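Local coordinates for DNA helicase assembly protein (Enterobacteria phage T4, PDB 1C1K) that loads the replicative helicase onto forked DNA coated by the single-stranded DNA-binding protein, serving viral replication, recombination and repair, at residues S18-M30 against L68-V80. Residues are numbered along the deposited sequence; the frame is centred on the assembly and turned at random.
Sequences SVYKLYLMIKQHM and LKELALIFISNLV
Knobs-into-holes packing joins helices 16-30 and 68-81 in the N-terminal part of this mainly alpha-helical loader: Leu22 and Ile26 enter holes on 68-80, while Phe75 and Leu79 enter holes on 18-30. The segments run in roughly the same direction, crossing at -33° with axes 9.7 Å apart, and the interface is apolar.

Phe75 lies across the middle. With CG anti to its carbonyl carbon (chi1 -64°), its ring reaches the backbone of the first helix, and CB of Tyr23 sits 3.6 Å from the ring centroid, directly over one face, in a CH-pi contact. A flat ring suits this place because a methylene can settle on its face while methyls meet its rim: Val19 CG1 lies in the ring plane, 3.7 Å from Phe75 CZ. The Tyr23 ring itself is turned obliquely, its plane at 55° to that of Phe75.

Leu22 sends its branch CD2 among Leu68, Leu71, Ala72 and Phe75, 3.7 Å from Leu71 CB; the small Ala72 lets this methyl approach the backbone, 3.8 Å from Ala72 N. One turn on, Ile26 uses both branches of its beta carbon, CD1 lying against Phe75 CB and CG2 3.6 Å from Leu79 CD1. That same Leu79 methyl also meets CA of Lys27, whose extended chain carries its amine away from the apolar seam. At the far end the flexible Met30 bends at chi2 and chi3, bringing CE 3.5 Å from Val80 CG2.

Helix 56-65 packs beside the start of the interface, its Leu62 touching both Leu71 and Phe75, and helix 95-107 packs against 68-80 through Ile74 and Asn78. At the other end, helix 181-196 meets both partners, with Ala192 against Met30 and Tyr193 against Val80.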
ATOM      1  N   SER A  18       6.122 -18.462  13.662  1.00  3.85           N
ATOM      2  CA  SER A  18       4.855 -18.029  13.087  1.00  4.00           C
ATOM      3  C   SER A  18       4.949 -16.581  12.623  1.00  3.82           C
ATOM      4  O   SER A  18       4.349 -16.212  11.606  1.00  3.23           O
ATOM      5  CB  SER A  18       3.718 -18.199  14.102  1.00  3.63           C
ATOM      6  OG  SER A  18       3.520 -19.578  14.391  1.00  4.82           O
ATOM      7  N   VAL A  19       5.696 -15.760  13.360  1.00  2.95           N
ATOM      8  CA  VAL A  19       5.871 -14.362  12.976  1.00  2.56           C
ATOM      9  C   VAL A  19       6.648 -14.347  11.655  1.00  3.36           C
ATOM     10  O   VAL A  19       6.341 -13.572  10.747  1.00  3.07           O
ATOM     11  CB  VAL A  19       6.653 -13.568  14.053  1.00  2.05           C
ATOM     12  CG1 VAL A  19       7.001 -12.175  13.538  1.00  2.40           C
ATOM     13  CG2 VAL A  19       5.817 -13.451  15.314  1.00  2.00           C
ATOM     14  N   TYR A  20       7.647 -15.217  11.544  1.00  2.00           N
ATOM     15  CA  TYR A  20       8.432 -15.292  10.321  1.00  3.03           C
ATOM     16  C   TYR A  20       7.535 -15.695   9.149  1.00  3.05           C
ATOM     17  O   TYR A  20       7.647 -15.133   8.064  1.00  3.14           O
ATOM     18  CB  TYR A  20       9.566 -16.306  10.466  1.00  2.99           C
ATOM     19  CG  TYR A  20      10.164 -16.729   9.132  1.00  4.88           C
ATOM     20  CD1 TYR A  20      11.091 -15.921   8.475  1.00  7.30           C
ATOM     21  CD2 TYR A  20       9.804 -17.943   8.537  1.00  5.04           C
ATOM     22  CE1 TYR A  20      11.648 -16.314   7.256  1.00  8.30           C
ATOM     23  CE2 TYR A  20      10.350 -18.341   7.329  1.00  7.61           C
ATOM     24  CZ  TYR A  20      11.273 -17.525   6.694  1.00  8.17           C
ATOM     25  OH  TYR A  20      11.839 -17.933   5.501  1.00  9.54           O
ATOM     26  N   LYS A  21       6.657 -16.671   9.373  1.00  3.53           N
ATOM     27  CA  LYS A  21       5.740 -17.138   8.331  1.00  3.96           C
ATOM     28  C   LYS A  21       4.815 -16.012   7.886  1.00  4.25           C
ATOM     29  O   LYS A  21       4.533 -15.860   6.691  1.00  4.67           O
ATOM     30  CB  LYS A  21       4.901 -18.306   8.848  1.00  6.52           C
ATOM     31  CG  LYS A  21       5.693 -19.592   9.039  1.00  9.52           C
ATOM     32  CD  LYS A  21       4.783 -20.755   9.376  1.00 13.67           C
ATOM     33  CE  LYS A  21       5.588 -22.022   9.599  1.00 17.50           C
ATOM     34  NZ  LYS A  21       4.803 -23.060  10.332  1.00 22.40           N
ATOM     35  N   LEU A  22       4.330 -15.231   8.849  1.00  3.21           N
ATOM     36  CA  LEU A  22       3.448 -14.112   8.532  1.00  3.63           C
ATOM     37  C   LEU A  22       4.196 -13.093   7.661  1.00  3.63           C
ATOM     38  O   LEU A  22       3.670 -12.614   6.659  1.00  3.75           O
ATOM     39  CB  LEU A  22       2.955 -13.441   9.817  1.00  3.87           C
ATOM     40  CG  LEU A  22       2.022 -12.236   9.629  1.00  4.80           C
ATOM     41  CD1 LEU A  22       0.648 -12.710   9.156  1.00  5.07           C
ATOM     42  CD2 LEU A  22       1.895 -11.469  10.948  1.00  4.85           C
ATOM     43  N   TYR A  23       5.422 -12.765   8.049  1.00  3.22           N
ATOM     44  CA  TYR A  23       6.222 -11.821   7.285  1.00  3.31           C
ATOM     45  C   TYR A  23       6.435 -12.320   5.858  1.00  4.56           C
ATOM     46  O   TYR A  23       6.239 -11.574   4.895  1.00  4.41           O
ATOM     47  CB  TYR A  23       7.586 -11.612   7.950  1.00  4.11           C
ATOM     48  CG  TYR A  23       8.644 -11.090   7.003  1.00  5.22           C
ATOM     49  CD1 TYR A  23       8.554  -9.809   6.461  1.00  7.62           C
ATOM     50  CD2 TYR A  23       9.729 -11.881   6.639  1.00  8.23           C
ATOM     51  CE1 TYR A  23       9.526  -9.331   5.577  1.00  9.60           C
ATOM     52  CE2 TYR A  23      10.701 -11.414   5.759  1.00  9.21           C
ATOM     53  CZ  TYR A  23      10.592 -10.142   5.233  1.00 10.60           C
ATOM     54  OH  TYR A  23      11.552  -9.685   4.356  1.00 14.70           O
ATOM     55  N   LEU A  24       6.837 -13.583   5.726  1.00  4.59           N
ATOM     56  CA  LEU A  24       7.098 -14.168   4.414  1.00  5.01           C
ATOM     57  C   LEU A  24       5.870 -14.178   3.517  1.00  4.91           C
ATOM     58  O   LEU A  24       5.967 -13.886   2.326  1.00  6.36           O
ATOM     59  CB  LEU A  24       7.644 -15.597   4.553  1.00  6.53           C
ATOM     60  CG  LEU A  24       8.408 -16.107   3.322  1.00  8.45           C
ATOM     61  CD1 LEU A  24       9.634 -15.246   3.076  1.00 11.07           C
ATOM     62  CD2 LEU A  24       8.832 -17.554   3.535  1.00  8.97           C
ATOM     63  N   MET A  25       4.715 -14.517   4.075  1.00  5.10           N
ATOM     64  CA  MET A  25       3.500 -14.542   3.277  1.00  5.29           C
ATOM     65  C   MET A  25       3.131 -13.135   2.815  1.00  5.22           C
ATOM     66  O   MET A  25       2.718 -12.955   1.679  1.00  4.75           O
ATOM     67  CB  MET A  25       2.351 -15.180   4.064  1.00  7.24           C
ATOM     68  CG  MET A  25       1.709 -14.311   5.130  1.00  9.74           C
ATOM     69  SD  MET A  25       0.216 -15.102   5.795  1.00 14.48           S
ATOM     70  CE  MET A  25      -0.370 -15.955   4.365  1.00  4.18           C
ATOM     71  N   ILE A  26       3.291 -12.137   3.680  1.00  4.06           N
ATOM     72  CA  ILE A  26       2.964 -10.767   3.296  1.00  4.51           C
ATOM     73  C   ILE A  26       3.994 -10.244   2.296  1.00  4.80           C
ATOM     74  O   ILE A  26       3.654  -9.513   1.366  1.00  5.11           O
ATOM     75  CB  ILE A  26       2.884  -9.840   4.542  1.00  3.96           C
ATOM     76  CG1 ILE A  26       1.692 -10.270   5.405  1.00  4.82           C
ATOM     77  CG2 ILE A  26       2.722  -8.362   4.110  1.00  5.26           C
ATOM     78  CD1 ILE A  26       1.642  -9.628   6.788  1.00  5.53           C
ATOM     79  N   LYS A  27       5.249 -10.640   2.474  1.00  4.76           N
ATOM     80  CA  LYS A  27       6.311 -10.216   1.568  1.00  6.48           C
ATOM     81  C   LYS A  27       6.026 -10.743   0.165  1.00  6.87           C
ATOM     82  O   LYS A  27       6.115 -10.009  -0.820  1.00  6.69           O
ATOM     83  CB  LYS A  27       7.663 -10.745   2.046  1.00  7.92           C
ATOM     84  CG  LYS A  27       8.845 -10.298   1.195  1.00  9.93           C
ATOM     85  CD  LYS A  27      10.087 -11.111   1.527  1.00 13.28           C
ATOM     86  CE  LYS A  27      11.312 -10.559   0.828  1.00 15.47           C
ATOM     87  NZ  LYS A  27      12.337 -11.622   0.659  1.00 20.99           N
ATOM     88  N   GLN A  28       5.672 -12.018   0.075  1.00  7.47           N
ATOM     89  CA  GLN A  28       5.389 -12.621  -1.218  1.00  7.24           C
ATOM     90  C   GLN A  28       4.128 -12.018  -1.829  1.00  7.33           C
ATOM     91  O   GLN A  28       4.037 -11.829  -3.039  1.00  6.05           O
ATOM     92  CB  GLN A  28       5.262 -14.136  -1.059  1.00 10.83           C
ATOM     93  CG  GLN A  28       6.601 -14.790  -0.742  1.00 15.98           C
ATOM     94  CD  GLN A  28       6.473 -16.239  -0.330  1.00 21.16           C
ATOM     95  OE1 GLN A  28       7.409 -16.825   0.228  1.00 25.63           O
ATOM     96  NE2 GLN A  28       5.315 -16.833  -0.600  1.00 23.61           N
ATOM     97  N   HIS A  29       3.159 -11.697  -0.981  1.00  5.91           N
ATOM     98  CA  HIS A  29       1.922 -11.097  -1.450  1.00  5.60           C
ATOM     99  C   HIS A  29       2.231  -9.741  -2.089  1.00  6.61           C
ATOM    100  O   HIS A  29       1.752  -9.434  -3.181  1.00  6.22           O
ATOM    101  CB  HIS A  29       0.953 -10.904  -0.279  1.00  5.23           C
ATOM    102  CG  HIS A  29      -0.304 -10.188  -0.655  1.00  4.20           C
ATOM    103  ND1 HIS A  29      -1.479 -10.850  -0.934  1.00  4.78           N
ATOM    104  CD2 HIS A  29      -0.566  -8.867  -0.814  1.00  4.86           C
ATOM    105  CE1 HIS A  29      -2.412  -9.968  -1.247  1.00  5.69           C
ATOM    106  NE2 HIS A  29      -1.884  -8.759  -1.183  1.00  4.86           N
ATOM    107  N   MET A  30       3.043  -8.939  -1.406  1.00  6.30           N
ATOM    108  CA  MET A  30       3.399  -7.613  -1.900  1.00  6.59           C
ATOM    109  C   MET A  30       4.278  -7.648  -3.152  1.00  7.73           C
ATOM    110  O   MET A  30       4.457  -6.622  -3.817  1.00  8.71           O
ATOM    111  CB  MET A  30       4.073  -6.811  -0.788  1.00  6.83           C
ATOM    112  CG  MET A  30       3.109  -6.401   0.331  1.00  6.82           C
ATOM    113  SD  MET A  30       1.599  -5.551  -0.250  1.00  6.50           S
ATOM    114  CE  MET A  30       2.332  -4.288  -1.276  1.00 11.42           C
ATOM    115  N   LEU A  68      -1.104 -10.535  16.827  1.00  4.01           N
ATOM    116  CA  LEU A  68      -1.163 -10.814  15.398  1.00  3.83           C
ATOM    117  C   LEU A  68      -1.546  -9.596  14.554  1.00  4.62           C
ATOM    118  O   LEU A  68      -0.916  -9.327  13.530  1.00  3.61           O
ATOM    119  CB  LEU A  68      -2.146 -11.959  15.134  1.00  5.06           C
ATOM    120  CG  LEU A  68      -2.403 -12.329  13.668  1.00  5.91           C
ATOM    121  CD1 LEU A  68      -1.086 -12.651  12.969  1.00  5.38           C
ATOM    122  CD2 LEU A  68      -3.352 -13.525  13.596  1.00  4.48           C
ATOM    123  N   LYS A  69      -2.575  -8.864  14.973  1.00  5.21           N
ATOM    124  CA  LYS A  69      -3.008  -7.687  14.221  1.00  7.43           C
ATOM    125  C   LYS A  69      -1.888  -6.646  14.127  1.00  7.22           C
ATOM    126  O   LYS A  69      -1.682  -6.029  13.074  1.00  6.88           O
ATOM    127  CB  LYS A  69      -4.258  -7.071  14.866  1.00  7.76           C
ATOM    128  CG  LYS A  69      -4.053  -6.579  16.287  1.00 13.11           C
ATOM    129  CD  LYS A  69      -5.346  -6.012  16.871  1.00 16.90           C
ATOM    130  CE  LYS A  69      -5.056  -5.092  18.046  1.00 19.45           C
ATOM    131  NZ  LYS A  69      -6.304  -4.657  18.736  1.00 21.58           N
ATOM    132  N   GLU A  70      -1.156  -6.458  15.222  1.00  6.14           N
ATOM    133  CA  GLU A  70      -0.056  -5.499  15.233  1.00  7.00           C
ATOM    134  C   GLU A  70       1.081  -5.995  14.328  1.00  6.10           C
ATOM    135  O   GLU A  70       1.684  -5.218  13.579  1.00  5.71           O
ATOM    136  CB  GLU A  70       0.449  -5.301  16.665  1.00  8.76           C
ATOM    137  CG  GLU A  70      -0.618  -4.744  17.613  1.00 11.50           C
ATOM    138  CD  GLU A  70      -0.167  -4.685  19.067  1.00 16.13           C
ATOM    139  OE1 GLU A  70       0.295  -5.715  19.609  1.00 14.67           O
ATOM    140  OE2 GLU A  70      -0.285  -3.600  19.677  1.00 19.31           O
ATOM    141  N   LEU A  71       1.369  -7.292  14.393  1.00  4.89           N
ATOM    142  CA  LEU A  71       2.425  -7.875  13.572  1.00  4.32           C
ATOM    143  C   LEU A  71       2.078  -7.689  12.094  1.00  4.82           C
ATOM    144  O   LEU A  71       2.926  -7.304  11.295  1.00  4.56           O
ATOM    145  CB  LEU A  71       2.582  -9.366  13.893  1.00  3.43           C
ATOM    146  CG  LEU A  71       3.147  -9.685  15.284  1.00  3.36           C
ATOM    147  CD1 LEU A  71       2.860 -11.141  15.650  1.00  3.46           C
ATOM    148  CD2 LEU A  71       4.647  -9.410  15.301  1.00  3.37           C
ATOM    149  N   ALA A  72       0.827  -7.959  11.736  1.00  4.59           N
ATOM    150  CA  ALA A  72       0.389  -7.799  10.351  1.00  4.46           C
ATOM    151  C   ALA A  72       0.603  -6.360   9.880  1.00  5.52           C
ATOM    152  O   ALA A  72       1.111  -6.125   8.780  1.00  6.10           O
ATOM    153  CB  ALA A  72      -1.083  -8.170  10.225  1.00  5.82           C
ATOM    154  N   LEU A  73       0.210  -5.401  10.715  1.00  6.31           N
ATOM    155  CA  LEU A  73       0.352  -3.981  10.385  1.00  6.82           C
ATOM    156  C   LEU A  73       1.815  -3.577  10.244  1.00  7.15           C
ATOM    157  O   LEU A  73       2.162  -2.788   9.366  1.00  5.86           O
ATOM    158  CB  LEU A  73      -0.329  -3.121  11.454  1.00  8.55           C
ATOM    159  CG  LEU A  73      -1.861  -3.158  11.454  1.00 10.70           C
ATOM    160  CD1 LEU A  73      -2.405  -2.197  12.502  1.00 13.60           C
ATOM    161  CD2 LEU A  73      -2.377  -2.785  10.085  1.00 13.47           C
ATOM    162  N   ILE A  74       2.670  -4.109  11.116  1.00  4.97           N
ATOM    163  CA  ILE A  74       4.096  -3.809  11.057  1.00  4.12           C
ATOM    164  C   ILE A  74       4.622  -4.248   9.686  1.00  5.15           C
ATOM    165  O   ILE A  74       5.301  -3.490   8.995  1.00  5.47           O
ATOM    166  CB  ILE A  74       4.881  -4.576  12.157  1.00  4.19           C
ATOM    167  CG1 ILE A  74       4.677  -3.909  13.518  1.00  4.70           C
ATOM    168  CG2 ILE A  74       6.373  -4.608  11.822  1.00  4.87           C
ATOM    169  CD1 ILE A  74       5.046  -4.812  14.701  1.00  5.43           C
ATOM    170  N   PHE A  75       4.303  -5.475   9.284  1.00  4.58           N
ATOM    171  CA  PHE A  75       4.787  -5.973   8.007  1.00  4.49           C
ATOM    172  C   PHE A  75       4.143  -5.299   6.808  1.00  4.80           C
ATOM    173  O   PHE A  75       4.843  -4.964   5.854  1.00  5.26           O
ATOM    174  CB  PHE A  75       4.617  -7.491   7.936  1.00  4.01           C
ATOM    175  CG  PHE A  75       5.443  -8.231   8.955  1.00  4.67           C
ATOM    176  CD1 PHE A  75       4.917  -9.322   9.637  1.00  3.68           C
ATOM    177  CD2 PHE A  75       6.738  -7.809   9.265  1.00  4.62           C
ATOM    178  CE1 PHE A  75       5.664  -9.983  10.615  1.00  4.29           C
ATOM    179  CE2 PHE A  75       7.494  -8.461  10.239  1.00  4.59           C
ATOM    180  CZ  PHE A  75       6.953  -9.553  10.918  1.00  2.77           C
ATOM    181  N   ILE A  76       2.831  -5.084   6.856  1.00  5.73           N
ATOM    182  CA  ILE A  76       2.134  -4.440   5.746  1.00  6.28           C
ATOM    183  C   ILE A  76       2.633  -3.009   5.539  1.00  6.72           C
ATOM    184  O   ILE A  76       3.034  -2.642   4.435  1.00  7.02           O
ATOM    185  CB  ILE A  76       0.601  -4.413   5.973  1.00  7.22           C
ATOM    186  CG1 ILE A  76       0.041  -5.834   5.919  1.00  7.58           C
ATOM    187  CG2 ILE A  76      -0.078  -3.570   4.891  1.00  9.14           C
ATOM    188  CD1 ILE A  76      -1.366  -5.956   6.489  1.00  9.77           C
ATOM    189  N   SER A  77       2.614  -2.205   6.596  1.00  7.76           N
ATOM    190  CA  SER A  77       3.066  -0.818   6.482  1.00  7.78           C
ATOM    191  C   SER A  77       4.463  -0.731   5.885  1.00  8.41           C
ATOM    192  O   SER A  77       4.705   0.066   4.976  1.00  9.50           O
ATOM    193  CB  SER A  77       3.038  -0.124   7.848  1.00  7.36           C
ATOM    194  OG  SER A  77       4.004  -0.667   8.727  1.00  8.07           O
ATOM    195  N   ASN A  78       5.382  -1.558   6.378  1.00  7.40           N
ATOM    196  CA  ASN A  78       6.755  -1.552   5.879  1.00  7.10           C
ATOM    197  C   ASN A  78       6.891  -2.030   4.441  1.00  8.95           C
ATOM    198  O   ASN A  78       7.545  -1.385   3.623  1.00 10.32           O
ATOM    199  CB  ASN A  78       7.651  -2.418   6.765  1.00  6.24           C
ATOM    200  CG  ASN A  78       8.190  -1.662   7.955  1.00  5.76           C
ATOM    201  OD1 ASN A  78       9.220  -0.989   7.866  1.00  7.05           O
ATOM    202  ND2 ASN A  78       7.495  -1.763   9.083  1.00  4.73           N
ATOM    203  N   LEU A  79       6.280  -3.165   4.123  1.00  8.73           N
ATOM    204  CA  LEU A  79       6.395  -3.706   2.776  1.00 10.32           C
ATOM    205  C   LEU A  79       5.686  -2.880   1.713  1.00 11.93           C
ATOM    206  O   LEU A  79       5.990  -2.999   0.525  1.00 12.81           O
ATOM    207  CB  LEU A  79       5.900  -5.153   2.754  1.00 10.46           C
ATOM    208  CG  LEU A  79       6.876  -6.103   3.452  1.00  8.88           C
ATOM    209  CD1 LEU A  79       6.177  -7.405   3.789  1.00 11.32           C
ATOM    210  CD2 LEU A  79       8.078  -6.357   2.547  1.00  9.85           C
ATOM    211  N   VAL A  80       4.746  -2.040   2.127  1.00 12.37           N
ATOM    212  CA  VAL A  80       4.040  -1.205   1.162  1.00 14.72           C
ATOM    213  C   VAL A  80       4.734   0.137   0.957  1.00 16.02           C
ATOM    214  O   VAL A  80       5.120   0.483  -0.165  1.00 16.88           O
ATOM    215  CB  VAL A  80       2.585  -0.907   1.597  1.00 13.56           C
ATOM    216  CG1 VAL A  80       2.002   0.202   0.720  1.00 14.94           C
ATOM    217  CG2 VAL A  80       1.739  -2.150   1.490  1.00 12.84           C
TER